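PDB 6DZD: hypothetical protein YfiH from Bacillus licheniformis, which probably cleaves purine nucleosides such as adenosine and inosine with phosphate, releasing the free base and ribose 1-phosphate, and carries a bound zinc ion. Local coordinates for residues C249-C252 against F258-R261; A83-E88 against I147-W152; S48-T51 against Q56-E59. All coordinates share one frame; numbering follows the deposited sequence.

Contact 1: residues C249-C252 against F258-R261. With ZN (zinc ion), chain C.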
loop_
_atom_site.group_PDB
_atom_site.type_symbol
_atom_site.label_atom_id
_atom_site.label_comp_id
_atom_site.label_asym_id
_atom_site.label_seq_id
_atom_site.Cartn_x
_atom_site.Cartn_y
_atom_site.Cartn_z
ATOM N N CYS A 249 12.908 3.730 -1.661
ATOM C CA CYS A 249 12.236 4.869 -2.269
ATOM C C CYS A 249 11.837 4.509 -3.698
ATOM O O CYS A 249 12.679 4.093 -4.502
ATOM C CB CYS A 249 13.151 6.093 -2.245
ATOM S SG CYS A 249 12.485 7.545 -3.048
ATOM N N THR A 250 10.554 4.646 -4.009
ATOM C CA THR A 250 10.100 4.258 -5.342
ATOM C C THR A 250 10.686 5.169 -6.422
ATOM O O THR A 250 10.929 4.718 -7.552
ATOM C CB THR A 250 8.564 4.225 -5.394
ATOM O OG1 THR A 250 8.016 5.492 -5.016
ATOM C CG2 THR A 250 8.030 3.156 -4.468
ATOM N N SER A 251 10.914 6.445 -6.099
ATOM C CA SER A 251 11.568 7.346 -7.043
ATOM C C SER A 251 13.032 6.963 -7.270
ATOM O O SER A 251 13.505 6.929 -8.414
ATOM C CB SER A 251 11.461 8.787 -6.541
ATOM O OG SER A 251 12.125 9.688 -7.403
ATOM N N CYS A 252 13.764 6.671 -6.194
ATOM C CA CYS A 252 15.193 6.420 -6.333
ATOM C C CYS A 252 15.475 5.104 -7.048
ATOM O O CYS A 252 16.355 5.043 -7.911
ATOM C CB CYS A 252 15.858 6.426 -4.962
ATOM S SG CYS A 252 16.114 8.047 -4.264
ATOM N N PHE A 258 7.891 1.547 -10.414
ATOM C CA PHE A 258 7.319 2.717 -11.062
ATOM C C PHE A 258 7.297 3.864 -10.064
ATOM O O PHE A 258 7.110 3.664 -8.855
ATOM C CB PHE A 258 5.878 2.470 -11.536
ATOM C CG PHE A 258 5.701 1.283 -12.458
ATOM C CD1 PHE A 258 6.149 1.330 -13.778
ATOM C CD2 PHE A 258 5.058 0.122 -12.009
ATOM C CE1 PHE A 258 5.964 0.242 -14.632
ATOM C CE2 PHE A 258 4.879 -0.968 -12.854
ATOM C CZ PHE A 258 5.325 -0.904 -14.171
ATOM N N SER A 259 7.427 5.086 -10.569
ATOM C CA SER A 259 7.302 6.246 -9.693
ATOM C C SER A 259 6.536 7.343 -10.407
ATOM O O SER A 259 6.960 7.804 -11.473
ATOM C CB SER A 259 8.663 6.769 -9.249
ATOM O OG SER A 259 8.473 8.004 -8.594
ATOM N N HIS A 260 5.433 7.781 -9.788
ATOM C CA HIS A 260 4.618 8.831 -10.382
ATOM C C HIS A 260 5.417 10.117 -10.542
ATOM O O HIS A 260 5.303 10.804 -11.568
ATOM C CB HIS A 260 3.369 9.075 -9.536
ATOM C CG HIS A 260 2.364 9.964 -10.201
ATOM N ND1 HIS A 260 2.128 11.261 -9.791
ATOM C CD2 HIS A 260 1.554 9.754 -11.266
ATOM C CE1 HIS A 260 1.211 11.809 -10.567
ATOM N NE2 HIS A 260 0.851 10.918 -11.474
ATOM N N ARG A 261 6.272 10.427 -9.561
ATOM C CA ARG A 261 7.049 11.666 -9.593
ATOM C C ARG A 261 8.201 11.590 -10.594
ATOM O O ARG A 261 8.439 12.531 -11.360
ATOM C CB ARG A 261 7.571 11.991 -8.191
ATOM C CG ARG A 261 8.117 13.418 -8.037
ATOM C CD ARG A 261 7.722 13.989 -6.690
ATOM N NE ARG A 261 8.452 15.208 -6.325
ATOM C CZ ARG A 261 7.901 16.255 -5.701
ATOM N NH1 ARG A 261 6.606 16.234 -5.383
ATOM N NH2 ARG A 261 8.643 17.321 -5.393
HETATM ZN ZN ZN C . 14.231 8.990 -3.231
#
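Ser259 OG, which lies against Ser251, is held by two hydrogen bonds from outside the pair of segments, one with Asp131 OD1 and one with Arg262 N. The other side of the contact is the CxxC half of a four-cysteine zinc site: Cys249 SG binds the zinc ion at 2.3 Å, Cys252 SG is its second ligand here, and Cys189 and Cys190 complete the site. Within this turn Cys252 N donates to Cys249 SG at 3.5 Å with an N-H...S angle of 156°, so that sulphur is gripped by the metal and by a backbone N-H. The two thiolates reach one ion by different rotations: SG is anti to the backbone N in Cys249 (chi1 177°) but anti to the carbonyl carbon in Cys252 (chi1 -77°). No hydrogen bond links 249-252 directly to 258-261, and the seam is made by small groups in van der Waals contact. Ser259 CB rests 3.5 Å from Thr250 O. Ser259 OG lies 3.5 Å from CA of Ser251, the residue after Thr250. Thr250 CB lies 3.8 Å from Phe258 O, while the Phe258 ring leaves in the other direction to pack on Thr267 and Met270. Asp131 supplies a polar link between the segments, for its OD1 is hydrogen-bonded to both Thr250 OG1 and Ser259 OG, and its OD2 takes the N-H of Arg261. The two hydroxyls therefore converge on one carboxylate oxygen while Thr250 OG1 and Ser259 OG stay 4.4 Å apart.

Contact 2: residues A83-E88 against I147-W152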
loop_
_atom_site.group_PDB
_atom_site.type_symbol
_atom_site.label_atom_id
_atom_site.label_comp_id
_atom_site.label_asym_id
_atom_site.label_seq_id
_atom_site.Cartn_x
_atom_site.Cartn_y
_atom_site.Cartn_z
ATOM N N ALA A 83 -9.599 -2.310 -5.471
ATOM C CA ALA A 83 -10.307 -1.100 -5.069
ATOM C C ALA A 83 -10.206 -0.021 -6.134
ATOM O O ALA A 83 -9.189 0.108 -6.824
ATOM C CB ALA A 83 -9.773 -0.524 -3.761
ATOM N N ASP A 84 -11.298 0.721 -6.280
ATOM C CA ASP A 84 -11.326 1.971 -7.029
ATOM C C ASP A 84 -10.762 3.027 -6.092
ATOM O O ASP A 84 -11.479 3.576 -5.255
ATOM C CB ASP A 84 -12.755 2.280 -7.467
ATOM C CG ASP A 84 -12.974 3.742 -7.777
ATOM O OD1 ASP A 84 -12.337 4.252 -8.728
ATOM O OD2 ASP A 84 -13.780 4.369 -7.059
ATOM N N GLN A 85 -9.469 3.302 -6.207
ATOM C CA GLN A 85 -8.783 4.079 -5.186
ATOM C C GLN A 85 -8.934 5.568 -5.465
ATOM O O GLN A 85 -8.461 6.064 -6.495
ATOM C CB GLN A 85 -7.318 3.661 -5.111
ATOM C CG GLN A 85 -7.101 2.247 -4.551
ATOM C CD GLN A 85 -5.723 1.706 -4.867
ATOM O OE1 GLN A 85 -5.573 0.593 -5.369
ATOM N NE2 GLN A 85 -4.703 2.509 -4.591
ATOM N N THR A 86 -9.588 6.282 -4.539
ATOM C CA THR A 86 -9.885 7.701 -4.705
ATOM C C THR A 86 -9.100 8.593 -3.742
ATOM O O THR A 86 -9.469 9.749 -3.546
ATOM C CB THR A 86 -11.387 7.965 -4.549
ATOM O OG1 THR A 86 -11.821 7.549 -3.252
ATOM C CG2 THR A 86 -12.186 7.231 -5.610
ATOM N N HIS A 87 -8.038 8.083 -3.120
ATOM C CA HIS A 87 -7.187 8.897 -2.253
ATOM C C HIS A 87 -7.968 9.573 -1.129
ATOM O O HIS A 87 -7.648 10.697 -0.718
ATOM C CB HIS A 87 -6.416 9.928 -3.076
ATOM C CG HIS A 87 -5.346 9.314 -3.924
ATOM N ND1 HIS A 87 -4.002 9.470 -3.660
ATOM C CD2 HIS A 87 -5.429 8.488 -4.991
ATOM C CE1 HIS A 87 -3.302 8.791 -4.549
ATOM N NE2 HIS A 87 -4.144 8.183 -5.366
ATOM N N GLU A 88 -8.973 8.872 -0.606
ATOM C CA GLU A 88 -9.688 9.211 0.609
ATOM C C GLU A 88 -9.419 8.098 1.625
ATOM O O GLU A 88 -8.369 7.439 1.573
ATOM C CB GLU A 88 -11.170 9.379 0.285
ATOM C CG GLU A 88 -11.436 10.181 -0.976
ATOM C CD GLU A 88 -12.879 10.090 -1.452
ATOM O OE1 GLU A 88 -13.693 10.917 -0.998
ATOM O OE2 GLU A 88 -13.194 9.241 -2.323
ATOM N N ILE A 147 -4.689 -4.041 4.361
ATOM C CA ILE A 147 -3.797 -3.156 3.620
ATOM C C ILE A 147 -4.498 -1.829 3.387
ATOM O O ILE A 147 -5.712 -1.772 3.173
ATOM C CB ILE A 147 -3.327 -3.749 2.263
ATOM C CG1 ILE A 147 -4.522 -4.160 1.391
ATOM C CG2 ILE A 147 -2.320 -4.925 2.471
ATOM C CD1 ILE A 147 -4.114 -4.636 0.018
ATOM N N ALA A 148 -3.711 -0.758 3.409
ATOM C CA ALA A 148 -4.212 0.579 3.167
ATOM C C ALA A 148 -3.270 1.354 2.245
ATOM O O ALA A 148 -2.038 1.240 2.329
ATOM C CB ALA A 148 -4.411 1.313 4.486
ATOM N N HIS A 149 -3.877 2.202 1.414
ATOM C CA HIS A 149 -3.189 3.039 0.438
ATOM C C HIS A 149 -3.228 4.495 0.901
ATOM O O HIS A 149 -4.307 5.108 0.945
ATOM C CB HIS A 149 -3.859 2.876 -0.926
ATOM C CG HIS A 149 -3.619 4.011 -1.876
ATOM N ND1 HIS A 149 -4.546 5.011 -2.086
ATOM C CD2 HIS A 149 -2.579 4.281 -2.703
ATOM C CE1 HIS A 149 -4.078 5.859 -2.988
ATOM N NE2 HIS A 149 -2.889 5.437 -3.383
ATOM N N ALA A 150 -2.052 5.058 1.212
ATOM C CA ALA A 150 -1.972 6.401 1.801
ATOM C C ALA A 150 -1.023 7.283 1.002
ATOM O O ALA A 150 0.191 7.211 1.195
ATOM C CB ALA A 150 -1.512 6.348 3.254
ATOM N N GLY A 151 -1.583 8.125 0.123
ATOM C CA GLY A 151 -0.859 9.257 -0.421
ATOM C C GLY A 151 -0.797 10.363 0.614
ATOM O O GLY A 151 -1.018 10.143 1.806
ATOM N N TRP A 152 -0.519 11.579 0.156
ATOM C CA TRP A 152 -0.526 12.674 1.117
ATOM C C TRP A 152 -1.938 12.948 1.627
ATOM O O TRP A 152 -2.117 13.307 2.806
ATOM C CB TRP A 152 0.097 13.933 0.514
ATOM C CG TRP A 152 -0.766 14.683 -0.460
ATOM C CD1 TRP A 152 -0.668 14.663 -1.822
ATOM C CD2 TRP A 152 -1.836 15.591 -0.152
ATOM N NE1 TRP A 152 -1.607 15.495 -2.382
ATOM C CE2 TRP A 152 -2.337 16.080 -1.380
ATOM C CE3 TRP A 152 -2.421 16.036 1.040
ATOM C CZ2 TRP A 152 -3.403 16.989 -1.449
ATOM C CZ3 TRP A 152 -3.477 16.939 0.968
ATOM C CH2 TRP A 152 -3.953 17.406 -0.273
HETATM O O HOH W 1 -5.946 7.177 0.371
#
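His149 drives the edge of its imidazole into the face of His87, a T-shaped pair with the planes at 90° and the ring centroids 4.5 Å apart. His149 sits near the end of strand 144-150, in a six-stranded mixed sheet, and meets the loop that runs from strand 80-82 to strand 91-93. Both rings also touch Cys132, an arrangement consistent with the His-Cys-His pocket of YfiH/LACC1 relatives. The close-packed part centres on the His149 ring. Its CE1 points at the middle of the His87 ring, 3.3 Å from His87 NE2. Over one face of the His149 ring stands the amide of Gln85, whose chain is extended beyond CG and brings NE2 3.3 Å from His149 CG. That amide is tilted 62° from the ring plane, and its OE1 accepts the N-H of Cys128, which fixes the turn of the group. His149 ND1 is hydrogen-bonded to Asp114 OD2, an oxygen that also takes His87 N; this carboxylate thus ties the strand histidine to the loop backbone. If His87 were an alanine, CE1 of His149 would probably lose the ring face it points into and a gap would open beside Cys132. The other side of the contact is looser. The side chains of Thr86 and Glu88 set off away from the strand, and Glu88 is exposed. Here a single water replaces direct contact, donating to Glu88 O at 2.7 Å and to His149 O at 2.7 Å.

Contact 3: residues S48-T51 against Q56-E59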
loop_
_atom_site.group_PDB
_atom_site.type_symbol
_atom_site.label_atom_id
_atom_site.label_comp_id
_atom_site.label_asym_id
_atom_site.label_seq_id
_atom_site.Cartn_x
_atom_site.Cartn_y
_atom_site.Cartn_z
ATOM N N SER A 48 7.474 -3.130 -16.824
ATOM C CA SER A 48 6.714 -4.063 -17.658
ATOM C C SER A 48 5.581 -4.745 -16.883
ATOM O O SER A 48 4.612 -5.201 -17.495
ATOM C CB SER A 48 7.624 -5.134 -18.257
ATOM O OG SER A 48 8.266 -5.890 -17.242
ATOM N N LEU A 49 5.695 -4.824 -15.554
ATOM C CA LEU A 49 4.688 -5.507 -14.734
ATOM C C LEU A 49 3.673 -4.514 -14.174
ATOM O O LEU A 49 3.471 -4.387 -12.962
ATOM C CB LEU A 49 5.348 -6.300 -13.610
ATOM C CG LEU A 49 4.386 -7.321 -12.991
ATOM C CD1 LEU A 49 4.158 -8.507 -13.937
ATOM C CD2 LEU A 49 4.830 -7.785 -11.598
ATOM N N ASN A 50 2.986 -3.829 -15.079
ATOM C CA ASN A 50 1.947 -2.918 -14.635
ATOM C C ASN A 50 0.743 -3.692 -14.127
ATOM O O ASN A 50 0.291 -4.646 -14.768
ATOM C CB ASN A 50 1.511 -1.990 -15.751
ATOM C CG ASN A 50 0.374 -1.121 -15.322
ATOM O OD1 ASN A 50 0.320 -0.684 -14.172
ATOM N ND2 ASN A 50 -0.568 -0.893 -16.221
ATOM N N THR A 51 0.227 -3.290 -12.965
ATOM C CA THR A 51 -0.925 -3.961 -12.381
ATOM C C THR A 51 -2.159 -3.077 -12.269
ATOM O O THR A 51 -3.177 -3.526 -11.731
ATOM C CB THR A 51 -0.567 -4.491 -10.992
ATOM O OG1 THR A 51 -0.222 -3.374 -10.174
ATOM C CG2 THR A 51 0.624 -5.444 -11.066
ATOM N N GLN A 56 -4.709 3.605 -18.269
ATOM C CA GLN A 56 -4.769 3.577 -19.735
ATOM C C GLN A 56 -3.639 2.749 -20.355
ATOM O O GLN A 56 -3.141 3.063 -21.437
ATOM C CB GLN A 56 -4.751 5.004 -20.289
ATOM C CG GLN A 56 -5.662 5.969 -19.556
ATOM C CD GLN A 56 -5.467 7.401 -20.046
ATOM O OE1 GLN A 56 -4.493 8.076 -19.681
ATOM N NE2 GLN A 56 -6.380 7.864 -20.910
ATOM N N ASP A 57 -3.261 1.661 -19.684
ATOM C CA ASP A 57 -2.451 0.611 -20.279
ATOM C C ASP A 57 -3.346 -0.356 -21.058
ATOM O O ASP A 57 -4.576 -0.323 -20.964
ATOM C CB ASP A 57 -1.658 -0.126 -19.199
ATOM C CG ASP A 57 -0.575 -1.061 -19.769
ATOM O OD1 ASP A 57 -0.420 -1.148 -21.012
ATOM O OD2 ASP A 57 0.138 -1.706 -18.964
ATOM N N HIS A 58 -2.712 -1.228 -21.838
ATOM C CA HIS A 58 -3.443 -2.260 -22.560
ATOM C C HIS A 58 -4.042 -3.249 -21.575
ATOM O O HIS A 58 -3.310 -3.953 -20.870
ATOM C CB HIS A 58 -2.533 -2.982 -23.546
ATOM C CG HIS A 58 -3.270 -3.899 -24.471
ATOM N ND1 HIS A 58 -4.185 -3.443 -25.398
ATOM C CD2 HIS A 58 -3.249 -5.248 -24.597
ATOM C CE1 HIS A 58 -4.679 -4.470 -26.071
ATOM N NE2 HIS A 58 -4.128 -5.577 -25.603
ATOM N N GLU A 59 -5.375 -3.325 -21.559
ATOM C CA GLU A 59 -6.071 -4.011 -20.477
ATOM C C GLU A 59 -5.645 -5.472 -20.370
ATOM O O GLU A 59 -5.385 -5.977 -19.272
ATOM C CB GLU A 59 -7.577 -3.894 -20.685
ATOM C CG GLU A 59 -8.365 -4.603 -19.620
ATOM C CD GLU A 59 -9.856 -4.526 -19.865
ATOM O OE1 GLU A 59 -10.301 -3.511 -20.452
ATOM O OE2 GLU A 59 -10.578 -5.488 -19.482
#
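Asn50 and Asp57 reach for each other from opposite directions, and their flat ends meet almost in one plane, the amide turned only 21° against the carboxylate. Asn50 ND2 donates to Asp57 OD2 at 2.9 Å, and the bond is nearly straight, with an N-H...O angle of 164°. The acceptor lies close to the amide plane, and OD2 receives the hydrogen on its anti lone pair, the one directed away from OD1. Both side chains have CG anti to the backbone N (chi1 176° in Asn50), which sends each group out toward the opposite backbone. The approach also brings the aliphatic roots near the polar ends: Asp57 CB comes 3.3 Å from Asn50 ND2, and Asn50 CB comes 3.5 Å from Asp57 OD2. This bond staples the loop between strand 30-35 and helix 59-72 just ahead of that helix, where His58 stands at the N-cap position. Val62, in the first turns of the helix, touches the side chains of both Asn50 and Asp57. The other end of the Asn50 amide is secured as well, since OD1 accepts the N-H groups of Gly52 and Arg269 and so settles which way the amide faces. Asp57 OD2 has a second partner in Ser42 OG. The backbone of the same asparagine is anchored too, Asn50 O accepting a hydrogen bond from Asn65 ND2 of the helix.

In the fold
From the N terminus, contact 3 comes first, closing a short loop between strand 30-35 and helix 59-72. Contact 2 follows with a much longer span: it brings the loop after strand 80-82, an outermost strand of one six-stranded sheet, onto strand 144-150 of the other. Contact 1 is again local, closing a turn in the loop between strands 243-245 and 270-276. The three lie in series along the chain, neither nested nor crossed. In space contacts 1 and 3 meet, although their centres are about 17 Å apart: Phe258 CE2 packs 3.7 Å from Leu49 O. Contact 2 touches neither, its nearest atoms being about 8 Å from each.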